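Local coordinates for protein pyruvate kinase (Pyrobaculum aerophilum, PDB 3QTG) that catalyses the last step of glycolysis, the transfer of a phosphoryl group from phosphoenolpyruvate to ADP that yields pyruvate and ATP, at residues Val335-Leu338 and Ser339-Met343; Leu35-Phe38 and Leu39-Val42; Leu319-Thr322 and Asn323-Ala326. One frame throughout, in Å; residues are numbered along the deposited sequence.

Contact 1 of 3, residues Val335-Leu338 and Ser339-Met343; sequences VSWL and SRILM
The guanidinium of Arg340 lies flat on the indole of Trp337, three residues back along the helix, with the two planes only 6° apart. CZ of Arg340 stands 4.1 Å from the centroid of the tryptophan's six-membered ring, which makes a cation-pi pair as well as a stack. The bend at chi3 (-36°) turns the end of the arginine back over the ring, and its CD adds a CH-pi contact to the same face. OG of Ser336 lies near the guanidinium plane, 3.5 Å from NH2 of Arg340. Ser336 and Arg340 form the more open side, where a long charged chain suits a subunit border, Arg340 packing on Asp264 of a neighbouring subunit. The indole itself is buried, against Met294, Pro300 and Leu263 of that subunit.

The inner side is tight and mostly apolar. CG of Leu338 meets CD1 of Leu342 at 4.3 Å, and both leucines pack on helix 302-313 and strand 318-321. Buried Ser339 bonds Arg19 NH1 through OG. Ile341 links the two sides: it packs on helix 302-313, and its CG1 comes to the indole edge, 4.2 Å from CE3 of Trp337. Four successive i to i+4 bonds hold the backbone, the straightest being Ile341 N to Trp337 O (3.0 Å, 168°). The whole is an amphipathic outer helix of a TIM barrel, apolar toward the strands and the adjacent helix.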
ATOM      1  N   VAL A 335     -13.245 -30.951  25.855  1.00 45.24           N
ATOM      2  CA  VAL A 335     -11.876 -30.572  25.464  1.00 44.98           C
ATOM      3  C   VAL A 335     -11.427 -31.212  24.155  1.00 45.83           C
ATOM      4  O   VAL A 335     -10.614 -30.638  23.407  1.00 45.71           O
ATOM      5  CB  VAL A 335     -10.815 -30.807  26.581  1.00 45.01           C
ATOM      6  CG1 VAL A 335     -11.129 -29.952  27.812  1.00 44.69           C
ATOM      7  CG2 VAL A 335     -10.664 -32.287  26.943  1.00 44.95           C
ATOM      8  N   SER A 336     -11.965 -32.397  23.879  1.00 46.42           N
ATOM      9  CA  SER A 336     -11.641 -33.122  22.667  1.00 46.99           C
ATOM     10  C   SER A 336     -12.220 -32.384  21.461  1.00 46.34           C
ATOM     11  O   SER A 336     -11.515 -32.155  20.488  1.00 46.59           O
ATOM     12  CB  SER A 336     -12.153 -34.561  22.760  1.00 48.06           C
ATOM     13  OG  SER A 336     -11.792 -35.302  21.610  1.00 51.21           O
ATOM     14  N   TRP A 337     -13.483 -31.972  21.550  1.00 46.20           N
ATOM     15  CA  TRP A 337     -14.118 -31.164  20.504  1.00 45.57           C
ATOM     16  C   TRP A 337     -13.516 -29.762  20.327  1.00 44.87           C
ATOM     17  O   TRP A 337     -13.394 -29.287  19.198  1.00 44.07           O
ATOM     18  CB  TRP A 337     -15.621 -31.079  20.725  1.00 45.98           C
ATOM     19  CG  TRP A 337     -16.343 -32.172  20.025  1.00 47.37           C
ATOM     20  CD1 TRP A 337     -16.832 -33.330  20.577  1.00 48.51           C
ATOM     21  CD2 TRP A 337     -16.645 -32.236  18.629  1.00 47.71           C
ATOM     22  NE1 TRP A 337     -17.425 -34.095  19.614  1.00 47.77           N
ATOM     23  CE2 TRP A 337     -17.326 -33.456  18.407  1.00 48.27           C
ATOM     24  CE3 TRP A 337     -16.419 -31.377  17.544  1.00 47.60           C
ATOM     25  CZ2 TRP A 337     -17.786 -33.842  17.140  1.00 48.84           C
ATOM     26  CZ3 TRP A 337     -16.868 -31.765  16.278  1.00 48.13           C
ATOM     27  CH2 TRP A 337     -17.545 -32.988  16.090  1.00 49.41           C
ATOM     28  N   LEU A 338     -13.132 -29.117  21.434  1.00 44.34           N
ATOM     29  CA  LEU A 338     -12.400 -27.840  21.369  1.00 44.17           C
ATOM     30  C   LEU A 338     -11.141 -27.926  20.485  1.00 44.75           C
ATOM     31  O   LEU A 338     -10.956 -27.141  19.544  1.00 44.24           O
ATOM     32  CB  LEU A 338     -12.012 -27.352  22.770  1.00 43.23           C
ATOM     33  CG  LEU A 338     -11.364 -25.963  22.745  1.00 42.92           C
ATOM     34  CD1 LEU A 338     -12.252 -24.922  21.988  1.00 41.55           C
ATOM     35  CD2 LEU A 338     -11.017 -25.474  24.153  1.00 42.86           C
ATOM     36  N   SER A 339     -10.303 -28.905  20.804  1.00 45.35           N
ATOM     37  CA  SER A 339      -9.018 -29.129  20.154  1.00 45.74           C
ATOM     38  C   SER A 339      -9.168 -29.521  18.685  1.00 46.24           C
ATOM     39  O   SER A 339      -8.408 -29.063  17.825  1.00 46.25           O
ATOM     40  CB  SER A 339      -8.271 -30.223  20.927  1.00 45.77           C
ATOM     41  OG  SER A 339      -6.909 -30.232  20.607  1.00 46.04           O
ATOM     42  N   ARG A 340     -10.154 -30.373  18.416  1.00 46.72           N
ATOM     43  CA  ARG A 340     -10.491 -30.810  17.069  1.00 47.32           C
ATOM     44  C   ARG A 340     -10.920 -29.628  16.177  1.00 46.94           C
ATOM     45  O   ARG A 340     -10.428 -29.490  15.061  1.00 47.18           O
ATOM     46  CB  ARG A 340     -11.607 -31.849  17.151  1.00 47.91           C
ATOM     47  CG  ARG A 340     -11.918 -32.557  15.853  1.00 50.93           C
ATOM     48  CD  ARG A 340     -13.151 -33.455  16.014  1.00 58.13           C
ATOM     49  NE  ARG A 340     -13.231 -34.083  17.343  1.00 61.56           N
ATOM     50  CZ  ARG A 340     -13.910 -35.200  17.608  1.00 64.97           C
ATOM     51  NH1 ARG A 340     -14.567 -35.823  16.628  1.00 66.37           N
ATOM     52  NH2 ARG A 340     -13.927 -35.701  18.847  1.00 64.38           N
ATOM     53  N   ILE A 341     -11.830 -28.786  16.672  1.00 46.11           N
ATOM     54  CA  ILE A 341     -12.270 -27.575  15.939  1.00 45.38           C
ATOM     55  C   ILE A 341     -11.106 -26.650  15.614  1.00 45.48           C
ATOM     56  O   ILE A 341     -11.036 -26.102  14.519  1.00 45.41           O
ATOM     57  CB  ILE A 341     -13.360 -26.763  16.701  1.00 45.11           C
ATOM     58  CG1 ILE A 341     -14.655 -27.585  16.838  1.00 44.61           C
ATOM     59  CG2 ILE A 341     -13.628 -25.388  15.985  1.00 44.89           C
ATOM     60  CD1 ILE A 341     -15.608 -27.103  17.932  1.00 43.54           C
ATOM     61  N   LEU A 342     -10.202 -26.478  16.575  1.00 45.90           N
ATOM     62  CA  LEU A 342      -9.056 -25.584  16.422  1.00 46.66           C
ATOM     63  C   LEU A 342      -8.106 -26.049  15.320  1.00 48.11           C
ATOM     64  O   LEU A 342      -7.536 -25.228  14.583  1.00 47.99           O
ATOM     65  CB  LEU A 342      -8.314 -25.397  17.759  1.00 45.82           C
ATOM     66  CG  LEU A 342      -9.112 -24.668  18.853  1.00 45.37           C
ATOM     67  CD1 LEU A 342      -8.312 -24.477  20.148  1.00 42.90           C
ATOM     68  CD2 LEU A 342      -9.654 -23.350  18.352  1.00 43.73           C
ATOM     69  N   MET A 343      -7.952 -27.367  15.199  1.00 49.49           N
ATOM     70  CA  MET A 343      -7.111 -27.947  14.159  1.00 51.56           C
ATOM     71  C   MET A 343      -7.620 -27.617  12.762  1.00 51.07           C
ATOM     72  O   MET A 343      -6.880 -27.710  11.792  1.00 51.86           O
ATOM     73  CB  MET A 343      -6.961 -29.461  14.358  1.00 52.17           C
ATOM     74  CG  MET A 343      -6.147 -29.795  15.602  1.00 52.47           C
ATOM     75  SD  MET A 343      -5.847 -31.554  15.856  1.00 56.06           S
ATOM     76  CE  MET A 343      -4.783 -31.489  17.315  1.00 55.16           C
TER

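Contact 2 of 3, residues Leu35-Phe38 and Leu39-Val42; sequences LIKF and LDLV
Leu39 lays its CD1 methyl against CG of Leu35, 4.0 Å away, one helical turn earlier, while its other methyl, CD2, reaches CD2 of the Phe38 ring at 3.9 Å. The leucine thus straddles two neighbours with its two branches. Its CG stands anti to the carbonyl carbon (chi1 -66°), which carries the fork back along the helix toward Leu35. A branched aliphatic chain suits this buried place because each methyl finds its own apolar partner. The backbone beneath is firm, with Leu39 N bonded to Leu35 O at 3.0 Å.

With CG anti to the backbone N (chi1 -179°), the Phe38 ring is carried off the helix to Pro331, Val335 and Ala21, a buried place that suits a large, flat apolar group; within the contact, its CE2 comes to 4.5 Å from CG1 of Val42. The carbonyl oxygen of Phe38 receives Leu41 N at 3.1 Å, from well above the carbonyl plane. This i to i+3 bond takes over from the i to i+4 pattern as the helix gives way to the type I beta turn from Leu39 to Val42.

Asp40 runs alongside Ile36, its carboxylate beside the CG2 methyl, with OD2 3.8 Å away. Its N binds Ile36 O, and its OD1 is bonded to Tyr67 OH, so the acid joins this turn to helix 54-71. Lys37 NZ stays 4.5 Å from Asp40 OD2, beyond a salt bridge, on the exposed side.

Helix 32-39 and its turn lead into strand 44-48, completing a beta-alpha-beta unit of the barrel. Phe38 and Leu41 pack on helix 331-343, Leu39 on helix 54-71, and Phe38 and Val42 on Ala21 of strand 18-22, while Arg73 holds the carbonyls of Leu39 and Val42.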
ATOM      1  N   LEU A  35      -8.062 -38.794  33.239  1.00 61.36           N
ATOM      2  CA  LEU A  35      -7.403 -37.532  33.559  1.00 60.25           C
ATOM      3  C   LEU A  35      -6.244 -37.242  32.604  1.00 59.65           C
ATOM      4  O   LEU A  35      -6.105 -36.116  32.117  1.00 59.03           O
ATOM      5  CB  LEU A  35      -6.933 -37.511  35.016  1.00 60.62           C
ATOM      6  CG  LEU A  35      -6.354 -36.184  35.533  1.00 60.28           C
ATOM      7  CD1 LEU A  35      -7.393 -35.062  35.514  1.00 58.33           C
ATOM      8  CD2 LEU A  35      -5.753 -36.365  36.931  1.00 60.37           C
ATOM      9  N   ILE A  36      -5.429 -38.258  32.326  1.00 59.46           N
ATOM     10  CA  ILE A  36      -4.313 -38.119  31.387  1.00 58.84           C
ATOM     11  C   ILE A  36      -4.806 -37.643  30.014  1.00 58.07           C
ATOM     12  O   ILE A  36      -4.281 -36.674  29.461  1.00 57.94           O
ATOM     13  CB  ILE A  36      -3.499 -39.438  31.234  1.00 59.37           C
ATOM     14  CG1 ILE A  36      -2.730 -39.753  32.526  1.00 60.08           C
ATOM     15  CG2 ILE A  36      -2.549 -39.353  30.040  1.00 58.43           C
ATOM     16  CD1 ILE A  36      -1.986 -41.081  32.507  1.00 60.79           C
ATOM     17  N   LYS A  37      -5.817 -38.328  29.480  1.00 57.56           N
ATOM     18  CA  LYS A  37      -6.362 -38.010  28.161  1.00 56.66           C
ATOM     19  C   LYS A  37      -7.013 -36.615  28.111  1.00 54.77           C
ATOM     20  O   LYS A  37      -7.093 -36.009  27.048  1.00 54.34           O
ATOM     21  CB  LYS A  37      -7.339 -39.104  27.694  1.00 57.49           C
ATOM     22  CG  LYS A  37      -6.663 -40.420  27.288  1.00 59.78           C
ATOM     23  CD  LYS A  37      -5.822 -40.282  26.000  1.00 62.50           C
ATOM     24  CE  LYS A  37      -5.122 -41.607  25.585  1.00 62.99           C
ATOM     25  NZ  LYS A  37      -3.815 -41.836  26.274  1.00 63.66           N
ATOM     26  N   PHE A  38      -7.455 -36.130  29.271  1.00 53.01           N
ATOM     27  CA  PHE A  38      -8.053 -34.799  29.422  1.00 51.01           C
ATOM     28  C   PHE A  38      -6.984 -33.685  29.393  1.00 50.39           C
ATOM     29  O   PHE A  38      -7.120 -32.682  28.664  1.00 49.78           O
ATOM     30  CB  PHE A  38      -8.857 -34.747  30.730  1.00 49.89           C
ATOM     31  CG  PHE A  38      -9.536 -33.433  30.983  1.00 48.03           C
ATOM     32  CD1 PHE A  38     -10.790 -33.175  30.446  1.00 45.21           C
ATOM     33  CD2 PHE A  38      -8.932 -32.464  31.774  1.00 46.74           C
ATOM     34  CE1 PHE A  38     -11.433 -31.969  30.671  1.00 43.88           C
ATOM     35  CE2 PHE A  38      -9.567 -31.251  32.007  1.00 46.37           C
ATOM     36  CZ  PHE A  38     -10.829 -31.002  31.452  1.00 45.04           C
ATOM     37  N   LEU A  39      -5.923 -33.881  30.176  1.00 49.77           N
ATOM     38  CA  LEU A  39      -4.841 -32.910  30.290  1.00 49.01           C
ATOM     39  C   LEU A  39      -3.949 -32.878  29.058  1.00 48.93           C
ATOM     40  O   LEU A  39      -3.293 -31.867  28.789  1.00 49.05           O
ATOM     41  CB  LEU A  39      -4.025 -33.154  31.567  1.00 49.07           C
ATOM     42  CG  LEU A  39      -4.812 -32.914  32.864  1.00 48.24           C
ATOM     43  CD1 LEU A  39      -4.012 -33.280  34.092  1.00 50.13           C
ATOM     44  CD2 LEU A  39      -5.305 -31.467  32.964  1.00 47.17           C
ATOM     45  N   ASP A  40      -3.916 -33.994  28.326  1.00 48.88           N
ATOM     46  CA  ASP A  40      -3.242 -34.079  27.028  1.00 48.47           C
ATOM     47  C   ASP A  40      -3.860 -33.124  26.011  1.00 47.12           C
ATOM     48  O   ASP A  40      -3.251 -32.803  24.994  1.00 46.95           O
ATOM     49  CB  ASP A  40      -3.339 -35.497  26.464  1.00 49.07           C
ATOM     50  CG  ASP A  40      -2.289 -36.455  27.043  1.00 52.06           C
ATOM     51  OD1 ASP A  40      -1.414 -36.048  27.859  1.00 51.97           O
ATOM     52  OD2 ASP A  40      -2.356 -37.646  26.661  1.00 54.30           O
ATOM     53  N   LEU A  41      -5.080 -32.694  26.287  1.00 46.04           N
ATOM     54  CA  LEU A  41      -5.834 -31.881  25.355  1.00 45.15           C
ATOM     55  C   LEU A  41      -5.951 -30.424  25.792  1.00 44.03           C
ATOM     56  O   LEU A  41      -6.675 -29.649  25.158  1.00 44.25           O
ATOM     57  CB  LEU A  41      -7.226 -32.494  25.098  1.00 45.09           C
ATOM     58  CG  LEU A  41      -7.231 -33.722  24.176  1.00 45.62           C
ATOM     59  CD1 LEU A  41      -8.520 -34.547  24.322  1.00 44.76           C
ATOM     60  CD2 LEU A  41      -7.006 -33.332  22.714  1.00 44.82           C
ATOM     61  N   VAL A  42      -5.262 -30.062  26.874  1.00 43.56           N
ATOM     62  CA  VAL A  42      -5.277 -28.677  27.368  1.00 42.26           C
ATOM     63  C   VAL A  42      -3.871 -28.085  27.433  1.00 41.49           C
ATOM     64  O   VAL A  42      -2.869 -28.819  27.459  1.00 41.43           O
ATOM     65  CB  VAL A  42      -6.054 -28.501  28.732  1.00 42.95           C
ATOM     66  CG1 VAL A  42      -7.364 -29.247  28.693  1.00 42.61           C
ATOM     67  CG2 VAL A  42      -5.209 -28.962  29.958  1.00 41.99           C
TER

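Contact 3 of 3, residues Leu319-Thr322 and Asn323-Ala326; sequences LWLT and NETA
Thr322 O is gripped by two backbone donors: Ala326 N at 2.9 Å, in the carbonyl plane, and Thr325 N at 3.2 Å, from above that plane. Together they tie the first turn of helix 323-326 to Thr322, which follows strand 318-321 and holds the N-cap position, though its side chain makes no capping bond.

The N-H of Thr322 itself is held by a side chain. Glu324 OE1 accepts it at 2.7 Å from Thr322 N, on the syn side and 31° out of the carboxylate plane, in a short but bent bond (140° at the hydrogen). The bend at chi2 (96°) folds the glutamate back to reach it, and OE2 takes the amides of Leu290 and Leu291. With an alanine here, the N-H groups of Thr322, Leu290 and Leu291 would probably lose the carboxylate that bridges them.

Beside this polar knot, CG2 of Thr325 packs on CD1 of Leu321 at 3.7 Å, the two chains crossing at about a right angle. A threonine suits the spot, since its methyl meets the leucine while OG1 bonds Thr22 O.

Strand 318-321 is the eighth of the barrel and closes it by pairing with strand 18-22 and with strand 284-287; Leu321 and Thr325 then pack outward on helix 331-343.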
ATOM      1  N   LEU A 319      -8.818 -19.985  24.369  1.00 33.67           N
ATOM      2  CA  LEU A 319     -10.248 -20.185  24.624  1.00 34.69           C
ATOM      3  C   LEU A 319     -10.398 -20.984  25.914  1.00 35.30           C
ATOM      4  O   LEU A 319      -9.713 -21.992  26.118  1.00 35.59           O
ATOM      5  CB  LEU A 319     -10.958 -20.902  23.458  1.00 33.98           C
ATOM      6  CG  LEU A 319     -10.894 -20.272  22.040  1.00 36.47           C
ATOM      7  CD1 LEU A 319     -11.366 -21.245  20.979  1.00 38.03           C
ATOM      8  CD2 LEU A 319     -11.693 -18.979  21.918  1.00 36.32           C
ATOM      9  N   TRP A 320     -11.275 -20.513  26.797  1.00 35.54           N
ATOM     10  CA  TRP A 320     -11.398 -21.086  28.129  1.00 36.16           C
ATOM     11  C   TRP A 320     -12.765 -21.741  28.269  1.00 36.77           C
ATOM     12  O   TRP A 320     -13.785 -21.073  28.193  1.00 36.18           O
ATOM     13  CB  TRP A 320     -11.271 -19.978  29.181  1.00 36.46           C
ATOM     14  CG  TRP A 320      -9.941 -19.262  29.240  1.00 35.87           C
ATOM     15  CD1 TRP A 320      -8.923 -19.300  28.319  1.00 35.31           C
ATOM     16  CD2 TRP A 320      -9.497 -18.395  30.290  1.00 36.32           C
ATOM     17  NE1 TRP A 320      -7.874 -18.519  28.742  1.00 36.57           N
ATOM     18  CE2 TRP A 320      -8.198 -17.959  29.954  1.00 35.82           C
ATOM     19  CE3 TRP A 320     -10.063 -17.965  31.501  1.00 36.55           C
ATOM     20  CZ2 TRP A 320      -7.457 -17.090  30.778  1.00 38.08           C
ATOM     21  CZ3 TRP A 320      -9.329 -17.098  32.310  1.00 37.17           C
ATOM     22  CH2 TRP A 320      -8.044 -16.664  31.941  1.00 35.22           C
ATOM     23  N   LEU A 321     -12.783 -23.048  28.465  1.00 38.28           N
ATOM     24  CA  LEU A 321     -14.008 -23.749  28.842  1.00 39.35           C
ATOM     25  C   LEU A 321     -14.248 -23.602  30.333  1.00 41.36           C
ATOM     26  O   LEU A 321     -13.309 -23.687  31.134  1.00 41.79           O
ATOM     27  CB  LEU A 321     -13.905 -25.230  28.473  1.00 39.66           C
ATOM     28  CG  LEU A 321     -13.605 -25.584  27.009  1.00 39.45           C
ATOM     29  CD1 LEU A 321     -13.622 -27.097  26.776  1.00 38.76           C
ATOM     30  CD2 LEU A 321     -14.573 -24.878  26.064  1.00 37.81           C
ATOM     31  N   THR A 322     -15.507 -23.383  30.714  1.00 43.20           N
ATOM     32  CA  THR A 322     -15.845 -23.240  32.124  1.00 45.09           C
ATOM     33  C   THR A 322     -16.735 -24.391  32.606  1.00 45.76           C
ATOM     34  O   THR A 322     -16.207 -25.451  32.944  1.00 45.95           O
ATOM     35  CB  THR A 322     -16.377 -21.821  32.456  1.00 45.07           C
ATOM     36  OG1 THR A 322     -17.440 -21.482  31.561  1.00 46.88           O
ATOM     37  CG2 THR A 322     -15.252 -20.798  32.274  1.00 45.26           C
ATOM     38  N   ASN A 323     -18.057 -24.197  32.617  1.00 47.20           N
ATOM     39  CA  ASN A 323     -19.016 -25.230  33.060  1.00 47.81           C
ATOM     40  C   ASN A 323     -18.917 -26.533  32.306  1.00 48.38           C
ATOM     41  O   ASN A 323     -19.135 -27.610  32.891  1.00 48.52           O
ATOM     42  CB  ASN A 323     -20.435 -24.730  32.914  1.00 48.49           C
ATOM     43  CG  ASN A 323     -20.646 -23.387  33.561  1.00 51.13           C
ATOM     44  OD1 ASN A 323     -21.017 -22.425  32.883  1.00 55.51           O
ATOM     45  ND2 ASN A 323     -20.410 -23.303  34.868  1.00 50.32           N
ATOM     46  N   GLU A 324     -18.611 -26.419  31.007  1.00 47.84           N
ATOM     47  CA  GLU A 324     -18.465 -27.539  30.073  1.00 48.38           C
ATOM     48  C   GLU A 324     -17.548 -28.620  30.618  1.00 48.78           C
ATOM     49  O   GLU A 324     -17.709 -29.802  30.301  1.00 49.68           O
ATOM     50  CB  GLU A 324     -17.872 -27.063  28.724  1.00 48.16           C
ATOM     51  CG  GLU A 324     -18.660 -26.001  27.986  1.00 48.59           C
ATOM     52  CD  GLU A 324     -18.183 -24.579  28.242  1.00 49.25           C
ATOM     53  OE1 GLU A 324     -17.734 -24.276  29.372  1.00 50.39           O
ATOM     54  OE2 GLU A 324     -18.271 -23.746  27.310  1.00 47.93           O
ATOM     55  N   THR A 325     -16.561 -28.208  31.404  1.00 48.51           N
ATOM     56  CA  THR A 325     -15.605 -29.143  31.992  1.00 48.68           C
ATOM     57  C   THR A 325     -15.713 -29.217  33.523  1.00 49.09           C
ATOM     58  O   THR A 325     -15.450 -30.262  34.114  1.00 49.68           O
ATOM     59  CB  THR A 325     -14.140 -28.819  31.562  1.00 48.73           C
ATOM     60  OG1 THR A 325     -13.755 -27.534  32.065  1.00 47.47           O
ATOM     61  CG2 THR A 325     -13.990 -28.845  30.019  1.00 47.40           C
ATOM     62  N   ALA A 326     -16.114 -28.114  34.153  1.00 48.85           N
ATOM     63  CA  ALA A 326     -16.162 -28.025  35.608  1.00 49.53           C
ATOM     64  C   ALA A 326     -17.264 -28.915  36.206  1.00 50.56           C
ATOM     65  O   ALA A 326     -17.011 -29.671  37.148  1.00 50.98           O
ATOM     66  CB  ALA A 326     -16.339 -26.575  36.059  1.00 48.58           C
TER

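In the fold
The three contacts meet round the seam where the last barrel strand joins the first, their centres 12 to 14 Å apart. Contact 1 touches both of the others: Val335 CG1 is 3.5 Å from Phe38 CE1 of contact 2, and 3.8 Å from Thr325 CG2 of contact 3. Leu338 CD2 adds a 3.9 Å approach to Leu321 CG. Contacts 2 and 3 touch more lightly, Phe38 CZ to Thr325 CB at 4.0 Å. Contact 3 stands nearest the active site: the side chain of Thr322 is about 3 Å from that of Arg46 and about 4 Å from that of Thr288, both probable substrate-binding residues. The side chains of Val42 (contact 2) and Val335 (contact 1) are about 10 and 11 Å from that of Arg46.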